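Local coordinates for DUF3244 domain-containing protein (Bacteroides vulgatus ATCC 8482, PDB 3D33) that is of unknown function but folds as a small immunoglobulin-like beta-sandwich built from two antiparallel sheets, at residues C29-F34 with L42-P47; M51-T56 with L91-T96; T56-G61 with A86-L91. One frame throughout, in Å; residues are numbered along the deposited sequence. Where two conformers were deposited one is given.

Contact 1: C29-F34 with L42-P47; sequences CPITVF and LKNASP
N44 and I31 face each other as a non-hydrogen-bonded pair in the antiparallel hairpin of strands 31-36 and 39-44, on the inward side of the sheet. N44 CB lies 3.5 Å from I31 CD1. With CG anti to the backbone N (chi1 178°), the amide carbon comes tight against that same methyl, N44 CG to I31 CD1 being 3.2 Å. From there the head divides. OD1 accepts the backbone N-H of S46 (S46 N to N44 OD1 3.0 Å), closing an Asx turn, with the donor above the amide plane, and it also passes P30 CB at 3.7 Å. ND2 also lies against I31 CD1 and packs near the M51 side chain. An alanine here would probably leave S46 N without its acceptor and open a gap beside I31 CD1. Further along, L42 CD1 meets I31 CG2 at 3.8 Å and V33 CG2 at 4.0 Å. Backbone bonds join T32 and K43 in both directions, and A45 N reaches P30 O at 2.9 Å. The chemistry is therefore split: apolar branches fill the sandwich interior, while one polar head among them fixes the turn where the strand ends.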
loop_
_atom_site.group_PDB
_atom_site.type_symbol
_atom_site.label_atom_id
_atom_site.label_comp_id
_atom_site.label_asym_id
_atom_site.label_seq_id
_atom_site.Cartn_x
_atom_site.Cartn_y
_atom_site.Cartn_z
ATOM N N CYS A 29 11.485 -8.181 4.043
ATOM C CA CYS A 29 10.631 -7.739 2.940
ATOM C C CYS A 29 11.071 -6.364 2.455
ATOM O O CYS A 29 11.265 -5.459 3.276
ATOM C CB CYS A 29 9.187 -7.670 3.421
ATOM S SG CYS A 29 8.011 -7.221 2.173
ATOM N N PRO A 30 11.245 -6.190 1.131
ATOM C CA PRO A 30 11.646 -4.869 0.631
ATOM C C PRO A 30 10.594 -3.762 0.665
ATOM O O PRO A 30 10.958 -2.578 0.493
ATOM C CB PRO A 30 11.999 -5.149 -0.832
ATOM C CG PRO A 30 11.157 -6.289 -1.216
ATOM C CD PRO A 30 11.145 -7.163 0.027
ATOM N N ILE A 31 9.320 -4.125 0.849
ATOM C CA ILE A 31 8.226 -3.162 0.831
ATOM C C ILE A 31 7.859 -2.763 2.261
ATOM O O ILE A 31 7.616 -3.624 3.086
ATOM C CB ILE A 31 6.948 -3.729 0.164
ATOM C CG1 ILE A 31 7.257 -4.437 -1.172
ATOM C CG2 ILE A 31 5.909 -2.596 0.004
ATOM C CD1 ILE A 31 7.737 -3.527 -2.221
ATOM N N THR A 32 7.853 -1.458 2.547
ATOM C CA THR A 32 7.349 -0.950 3.838
ATOM C C THR A 32 6.439 0.247 3.568
ATOM O O THR A 32 6.542 0.921 2.537
ATOM C CB THR A 32 8.500 -0.551 4.766
ATOM O OG1 THR A 32 9.291 0.437 4.134
ATOM C CG2 THR A 32 9.405 -1.748 5.093
ATOM N N VAL A 33 5.485 0.457 4.463
ATOM C CA VAL A 33 4.500 1.514 4.347
ATOM C C VAL A 33 4.374 2.215 5.718
ATOM O O VAL A 33 4.435 1.553 6.790
ATOM C CB VAL A 33 3.136 0.958 3.897
ATOM C CG1 VAL A 33 2.072 2.045 3.985
ATOM C CG2 VAL A 33 3.229 0.354 2.492
ATOM N N PHE A 34 4.237 3.538 5.695
ATOM C CA PHE A 34 3.905 4.325 6.906
ATOM C C PHE A 34 2.936 5.432 6.565
ATOM O O PHE A 34 2.809 5.806 5.398
ATOM C CB PHE A 34 5.155 4.885 7.627
ATOM C CG PHE A 34 6.008 5.789 6.784
ATOM C CD1 PHE A 34 5.725 7.132 6.687
ATOM C CD2 PHE A 34 7.115 5.293 6.096
ATOM C CE1 PHE A 34 6.521 7.979 5.911
ATOM C CE2 PHE A 34 7.923 6.140 5.328
ATOM C CZ PHE A 34 7.622 7.473 5.242
ATOM N N LEU A 42 4.766 4.540 0.606
ATOM C CA LEU A 42 5.287 3.214 0.341
ATOM C C LEU A 42 6.702 3.317 -0.197
ATOM O O LEU A 42 6.980 4.103 -1.084
ATOM C CB LEU A 42 4.418 2.458 -0.665
ATOM C CG LEU A 42 4.906 1.085 -1.107
ATOM C CD1 LEU A 42 3.717 0.173 -1.478
ATOM C CD2 LEU A 42 5.917 1.154 -2.276
ATOM N N LYS A 43 7.583 2.508 0.367
ATOM C CA LYS A 43 8.944 2.381 -0.155
ATOM C C LYS A 43 9.234 0.949 -0.511
ATOM O O LYS A 43 8.771 0.038 0.158
ATOM C CB LYS A 43 9.916 2.881 0.878
ATOM C CG LYS A 43 9.777 4.375 1.077
ATOM C CD LYS A 43 10.975 4.961 1.749
ATOM C CE LYS A 43 10.831 6.456 1.874
ATOM N NZ LYS A 43 12.169 7.073 2.055
ATOM N N ASN A 44 10.033 0.774 -1.560
ATOM C CA ASN A 44 10.391 -0.538 -2.060
ATOM C C ASN A 44 11.909 -0.505 -2.245
ATOM O O ASN A 44 12.408 0.193 -3.130
ATOM C CB ASN A 44 9.682 -0.821 -3.388
ATOM C CG ASN A 44 10.050 -2.177 -3.984
ATOM O OD1 ASN A 44 10.948 -2.856 -3.493
ATOM N ND2 ASN A 44 9.376 -2.550 -5.077
ATOM N N ALA A 45 12.620 -1.249 -1.411
ATOM C CA ALA A 45 14.086 -1.221 -1.387
ATOM C C ALA A 45 14.722 -2.011 -2.532
ATOM O O ALA A 45 15.954 -1.926 -2.744
ATOM C CB ALA A 45 14.626 -1.722 -0.055
ATOM N N SER A 46 13.919 -2.768 -3.266
ATOM C CA SER A 46 14.437 -3.603 -4.353
ATOM C C SER A 46 13.431 -3.644 -5.507
ATOM O O SER A 46 12.799 -4.682 -5.749
ATOM C CB SER A 46 14.741 -5.020 -3.836
ATOM O OG SER A 46 15.177 -4.988 -2.492
ATOM N N PRO A 47 13.266 -2.511 -6.225
ATOM C CA PRO A 47 12.298 -2.443 -7.329
ATOM C C PRO A 47 12.637 -3.492 -8.374
ATOM O O PRO A 47 13.754 -3.540 -8.853
ATOM C CB PRO A 47 12.489 -1.026 -7.896
ATOM C CG PRO A 47 13.181 -0.273 -6.833
ATOM C CD PRO A 47 13.984 -1.233 -6.065
#

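Contact 2: M51-T56 with L91-T96; sequences MTIRIT and LEITGT
T94 chi1 of 62° sets OG1 between its own backbone N and carbonyl carbon and so 3.4 Å from T52 CB, the two side chains lying side by side; T52 OG1, anti to the carbonyl carbon (-62°), has its own partner in D68 of strand 63-69. The threonines belong to the two central strands, 50-57 and 87-96, of one antiparallel sheet of the immunoglobulin-like sandwich. Beside them, R54 and E92 cross obliquely without a salt bridge, R54 NH1 staying 5.2 Å from E92 OE2; R54 NE has a long, weak ion pair with E66 instead. Four backbone bonds tie T52 to T94 and R54 to E92, each pair in both directions. On the inner face the contact is wholly apolar. L91 CD1 touches both I53 CG2 and I55 CG1, at 3.8 Å each, and the selenium of M51 lies 4.2 Å from I93 CG2. Back on the threonine face, water 1 donates to T52 O at 3.1 Å and also bonds T94 OG1 at 3.1 Å.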
loop_
_atom_site.group_PDB
_atom_site.type_symbol
_atom_site.label_atom_id
_atom_site.label_comp_id
_atom_site.label_asym_id
_atom_site.label_seq_id
_atom_site.Cartn_x
_atom_site.Cartn_y
_atom_site.Cartn_z
HETATM N N MSE A 51 3.850 -3.323 -10.159
HETATM C CA MSE A 51 3.058 -3.425 -8.938
HETATM C C MSE A 51 1.679 -2.807 -9.104
HETATM O O MSE A 51 1.437 -1.967 -9.988
HETATM C CB MSE A 51 3.740 -2.700 -7.786
HETATM C CG MSE A 51 5.089 -3.205 -7.386
HETATM SE SE MSE A 51 5.592 -2.285 -5.716
HETATM C CE MSE A 51 4.721 -0.431 -6.040
ATOM N N THR A 52 0.750 -3.272 -8.283
ATOM C CA THR A 52 -0.568 -2.667 -8.177
ATOM C C THR A 52 -0.827 -2.386 -6.715
ATOM O O THR A 52 -0.553 -3.236 -5.860
ATOM C CB THR A 52 -1.685 -3.578 -8.695
ATOM O OG1 THR A 52 -1.489 -3.843 -10.094
ATOM C CG2 THR A 52 -3.040 -2.890 -8.473
ATOM N N ILE A 53 -1.333 -1.190 -6.410
ATOM C CA ILE A 53 -1.715 -0.825 -5.040
ATOM C C ILE A 53 -3.239 -0.624 -5.081
ATOM O O ILE A 53 -3.751 0.031 -5.975
ATOM C CB ILE A 53 -1.044 0.474 -4.557
ATOM C CG1 ILE A 53 0.472 0.303 -4.559
ATOM C CG2 ILE A 53 -1.587 0.904 -3.174
ATOM C CD1 ILE A 53 1.252 1.551 -4.173
ATOM N N ARG A 54 -3.938 -1.257 -4.151
ATOM C CA ARG A 54 -5.389 -1.135 -4.056
ATOM C C ARG A 54 -5.771 -0.863 -2.594
ATOM O O ARG A 54 -5.240 -1.482 -1.668
ATOM C CB ARG A 54 -6.049 -2.399 -4.590
ATOM C CG ARG A 54 -7.527 -2.375 -4.738
ATOM C CD ARG A 54 -7.970 -3.574 -5.635
ATOM N NE ARG A 54 -7.655 -3.392 -7.063
ATOM C CZ ARG A 54 -6.855 -4.172 -7.817
ATOM N NH1 ARG A 54 -6.204 -5.225 -7.326
ATOM N NH2 ARG A 54 -6.676 -3.885 -9.101
ATOM N N ILE A 55 -6.639 0.119 -2.386
ATOM C CA ILE A 55 -7.114 0.431 -1.068
ATOM C C ILE A 55 -8.634 0.261 -1.103
ATOM O O ILE A 55 -9.298 0.797 -2.016
ATOM C CB ILE A 55 -6.739 1.853 -0.636
ATOM C CG1 ILE A 55 -5.221 2.043 -0.648
ATOM C CG2 ILE A 55 -7.327 2.195 0.754
ATOM C CD1 ILE A 55 -4.797 3.414 -0.352
ATOM N N THR A 56 -9.159 -0.500 -0.148
ATOM C CA THR A 56 -10.567 -0.899 -0.067
ATOM C C THR A 56 -11.176 -0.564 1.312
ATOM O O THR A 56 -10.577 -0.894 2.354
ATOM C CB THR A 56 -10.685 -2.447 -0.333
ATOM O OG1 THR A 56 -10.088 -2.776 -1.595
ATOM C CG2 THR A 56 -12.148 -2.876 -0.341
ATOM N N LEU A 91 -5.190 -2.294 2.663
ATOM C CA LEU A 91 -4.166 -1.948 1.709
ATOM C C LEU A 91 -3.536 -3.205 1.127
ATOM O O LEU A 91 -3.086 -4.082 1.865
ATOM C CB LEU A 91 -3.091 -1.121 2.396
ATOM C CG LEU A 91 -1.843 -0.791 1.614
ATOM C CD1 LEU A 91 -2.163 0.104 0.450
ATOM C CD2 LEU A 91 -0.745 -0.141 2.510
ATOM N N GLU A 92 -3.568 -3.324 -0.187
ATOM C CA GLU A 92 -2.954 -4.476 -0.854
ATOM C C GLU A 92 -1.955 -3.994 -1.856
ATOM O O GLU A 92 -2.245 -3.074 -2.637
ATOM C CB GLU A 92 -3.989 -5.278 -1.619
ATOM C CG GLU A 92 -5.078 -5.866 -0.843
ATOM C CD GLU A 92 -6.063 -6.512 -1.820
ATOM O OE1 GLU A 92 -5.792 -7.655 -2.258
ATOM O OE2 GLU A 92 -7.023 -5.832 -2.242
ATOM N N ILE A 93 -0.793 -4.636 -1.850
ATOM C CA ILE A 93 0.253 -4.383 -2.826
ATOM C C ILE A 93 0.503 -5.711 -3.501
ATOM O O ILE A 93 0.827 -6.699 -2.821
ATOM C CB ILE A 93 1.524 -3.902 -2.120
ATOM C CG1 ILE A 93 1.186 -2.645 -1.274
ATOM C CG2 ILE A 93 2.585 -3.549 -3.099
ATOM C CD1 ILE A 93 1.490 -2.850 0.129
ATOM N N THR A 94 0.317 -5.751 -4.808
ATOM C CA THR A 94 0.509 -6.988 -5.545
ATOM C C THR A 94 1.552 -6.796 -6.636
ATOM O O THR A 94 1.707 -5.697 -7.191
ATOM C CB THR A 94 -0.828 -7.493 -6.135
ATOM O OG1 THR A 94 -1.327 -6.528 -7.052
ATOM C CG2 THR A 94 -1.838 -7.744 -5.067
ATOM N N GLY A 95 2.323 -7.844 -6.888
ATOM C CA GLY A 95 3.336 -7.811 -7.923
ATOM C C GLY A 95 2.926 -8.654 -9.104
ATOM O O GLY A 95 2.158 -9.605 -8.955
ATOM N N THR A 96 3.410 -8.284 -10.283
ATOM C CA THR A 96 3.282 -9.130 -11.470
ATOM C C THR A 96 4.664 -9.650 -11.884
ATOM O O THR A 96 5.606 -8.861 -12.056
ATOM C CB THR A 96 2.626 -8.344 -12.620
ATOM O OG1 THR A 96 1.368 -7.819 -12.182
ATOM C CG2 THR A 96 2.403 -9.233 -13.833
HETATM O O HOH W 1 -3.130 -4.767 -5.171
HETATM O O HOH W 2 0.914 -6.151 -10.264
HETATM O O HOH W 3 -4.031 -7.054 -9.135
HETATM O O HOH W 4 -7.475 -3.395 -1.130
#

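Contact 3: T56-G61 with A86-L91; sequences TDMAKG and AEEYKL
T56 and K90 form the last hydrogen-bonded pair before strand 50-57 gives way to a turn: T56 N reaches K90 O at 2.9 Å and K90 N reaches T56 O at 2.8 Å. A third backbone bond, M58 N to E88 O at 3.0 Å, follows just past the strand end. Side-chain bonds shape the turn itself. D57 OD2 accepts from K60 N on its syn side at 2.8 Å, an Asx motif, and more weakly from A59 N, while D57 OD1 takes the N-H of G62. Across from it, E87 folds back, with E87 OE2 accepting from E88 N. Packing supplies the rest. The D57 methylene approaches the Y89 ring obliquely, D57 CB lying 3.6 Å from Y89 CE1, and the tyrosine hydroxyl is held by P85 O. Beside K90, chi2 of -77° turns the M58 selenium to 4.1 Å from K90 CB in the conformer given, the two side chains crossing at about a right angle. The like-charged D57 OD2 and E87 OE1 lie 5.0 Å apart. Backbone N-H groups thus meet both carboxylates, which probably eases the placing of two acids close together at this end of the sandwich.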
loop_
_atom_site.group_PDB
_atom_site.type_symbol
_atom_site.label_atom_id
_atom_site.label_comp_id
_atom_site.label_asym_id
_atom_site.label_seq_id
_atom_site.Cartn_x
_atom_site.Cartn_y
_atom_site.Cartn_z
ATOM N N THR A 56 -9.159 -0.500 -0.148
ATOM C CA THR A 56 -10.567 -0.899 -0.067
ATOM C C THR A 56 -11.176 -0.564 1.312
ATOM O O THR A 56 -10.577 -0.894 2.354
ATOM C CB THR A 56 -10.685 -2.447 -0.333
ATOM O OG1 THR A 56 -10.088 -2.776 -1.595
ATOM C CG2 THR A 56 -12.148 -2.876 -0.341
ATOM N N ASP A 57 -12.339 0.088 1.339
ATOM C CA ASP A 57 -12.967 0.420 2.629
ATOM C C ASP A 57 -13.567 -0.848 3.243
ATOM O O ASP A 57 -14.117 -1.699 2.532
ATOM C CB ASP A 57 -14.009 1.527 2.510
ATOM C CG ASP A 57 -15.393 0.993 2.287
ATOM O OD1 ASP A 57 -15.736 0.750 1.116
ATOM O OD2 ASP A 57 -16.131 0.811 3.280
HETATM N N MSE A 58 -13.508 -0.949 4.561
HETATM C CA MSE A 58 -13.967 -2.164 5.236
HETATM C C MSE A 58 -15.462 -2.198 5.605
HETATM O O MSE A 58 -15.966 -3.244 6.060
HETATM C CB MSE A 58 -13.090 -2.418 6.449
HETATM C CG MSE A 58 -11.664 -2.695 6.048
HETATM SE SE MSE A 58 -11.440 -4.494 5.384
HETATM C CE MSE A 58 -11.687 -5.393 7.317
ATOM N N ALA A 59 -16.163 -1.090 5.392
ATOM C CA ALA A 59 -17.601 -0.998 5.656
ATOM C C ALA A 59 -18.429 -1.546 4.508
ATOM O O ALA A 59 -19.442 -2.217 4.731
ATOM C CB ALA A 59 -18.001 0.479 5.950
ATOM N N LYS A 60 -18.040 -1.227 3.281
ATOM C CA LYS A 60 -18.764 -1.662 2.086
ATOM C C LYS A 60 -17.948 -2.528 1.120
ATOM O O LYS A 60 -18.517 -3.129 0.200
ATOM C CB LYS A 60 -19.240 -0.437 1.323
ATOM C CG LYS A 60 -20.294 0.366 2.109
ATOM C CD LYS A 60 -20.617 1.672 1.440
ATOM C CE LYS A 60 -21.880 2.276 2.023
ATOM N NZ LYS A 60 -23.124 1.552 1.601
ATOM N N GLY A 61 -16.626 -2.563 1.311
ATOM C CA GLY A 61 -15.735 -3.351 0.443
ATOM C C GLY A 61 -15.514 -2.659 -0.896
ATOM O O GLY A 61 -15.172 -3.312 -1.897
ATOM N N ALA A 86 -13.610 8.717 7.175
ATOM C CA ALA A 86 -13.165 8.095 8.410
ATOM C C ALA A 86 -13.669 6.646 8.441
ATOM O O ALA A 86 -14.868 6.385 8.453
ATOM C CB ALA A 86 -13.695 8.885 9.613
ATOM N N GLU A 87 -12.747 5.700 8.437
ATOM C CA GLU A 87 -13.090 4.295 8.263
ATOM C C GLU A 87 -11.769 3.513 8.320
ATOM O O GLU A 87 -10.689 4.120 8.195
ATOM C CB GLU A 87 -13.759 4.076 6.884
ATOM C CG GLU A 87 -14.354 2.692 6.644
ATOM C CD GLU A 87 -15.200 2.245 7.806
ATOM O OE1 GLU A 87 -16.365 2.675 7.888
ATOM O OE2 GLU A 87 -14.680 1.482 8.643
ATOM N N GLU A 88 -11.853 2.191 8.502
ATOM C CA GLU A 88 -10.689 1.325 8.318
ATOM C C GLU A 88 -10.620 0.897 6.873
ATOM O O GLU A 88 -11.663 0.635 6.240
ATOM C CB GLU A 88 -10.742 0.085 9.203
ATOM C CG GLU A 88 -9.484 -0.763 9.103
ATOM C CD GLU A 88 -9.485 -1.896 10.090
ATOM O OE1 GLU A 88 -10.554 -2.499 10.272
ATOM O OE2 GLU A 88 -8.424 -2.169 10.679
ATOM N N TYR A 89 -9.385 0.817 6.373
ATOM C CA TYR A 89 -9.087 0.455 4.999
ATOM C C TYR A 89 -8.138 -0.724 4.935
ATOM O O TYR A 89 -7.225 -0.830 5.754
ATOM C CB TYR A 89 -8.444 1.646 4.251
ATOM C CG TYR A 89 -9.431 2.760 4.104
ATOM C CD1 TYR A 89 -10.303 2.790 3.035
ATOM C CD2 TYR A 89 -9.578 3.734 5.099
ATOM C CE1 TYR A 89 -11.262 3.760 2.935
ATOM C CE2 TYR A 89 -10.536 4.746 5.001
ATOM C CZ TYR A 89 -11.385 4.751 3.908
ATOM O OH TYR A 89 -12.374 5.716 3.800
ATOM N N LYS A 90 -8.345 -1.575 3.943
ATOM C CA LYS A 90 -7.384 -2.642 3.561
ATOM C C LYS A 90 -6.488 -2.119 2.456
ATOM O O LYS A 90 -6.972 -1.571 1.461
ATOM C CB LYS A 90 -8.129 -3.879 3.049
ATOM C CG LYS A 90 -7.232 -5.007 2.622
ATOM C CD LYS A 90 -7.970 -6.273 2.220
ATOM C CE LYS A 90 -8.842 -6.057 0.982
ATOM N NZ LYS A 90 -9.536 -7.310 0.498
ATOM N N LEU A 91 -5.190 -2.294 2.663
ATOM C CA LEU A 91 -4.166 -1.948 1.709
ATOM C C LEU A 91 -3.536 -3.205 1.127
ATOM O O LEU A 91 -3.086 -4.082 1.865
ATOM C CB LEU A 91 -3.091 -1.121 2.396
ATOM C CG LEU A 91 -1.843 -0.791 1.614
ATOM C CD1 LEU A 91 -2.163 0.104 0.450
ATOM C CD2 LEU A 91 -0.745 -0.141 2.510
HETATM O O HOH W 4 -7.475 -3.395 -1.130
#

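How the contacts relate
Contacts 2 and 3 are successive parts of one strand pair, 50-57 with 87-96, sharing T56 and L91; contact 1 is a hairpin in the facing sheet. Contact 2 is the buried one, near the chain's centre. Contacts 1 and 3 are partly exposed and lie on opposite sides of that centre, each where a strand passes into a turn ordered by an acid or amide side chain. Between the sheets, contact 1 packs on contact 2, with L42 CD1 3.8 Å from I93 CG1, and V33 reaches the shared L91. Apolar branches thus dominate where the sheets meet, while bound water, charged groups and turn bonds belong to the outer face and the strand ends.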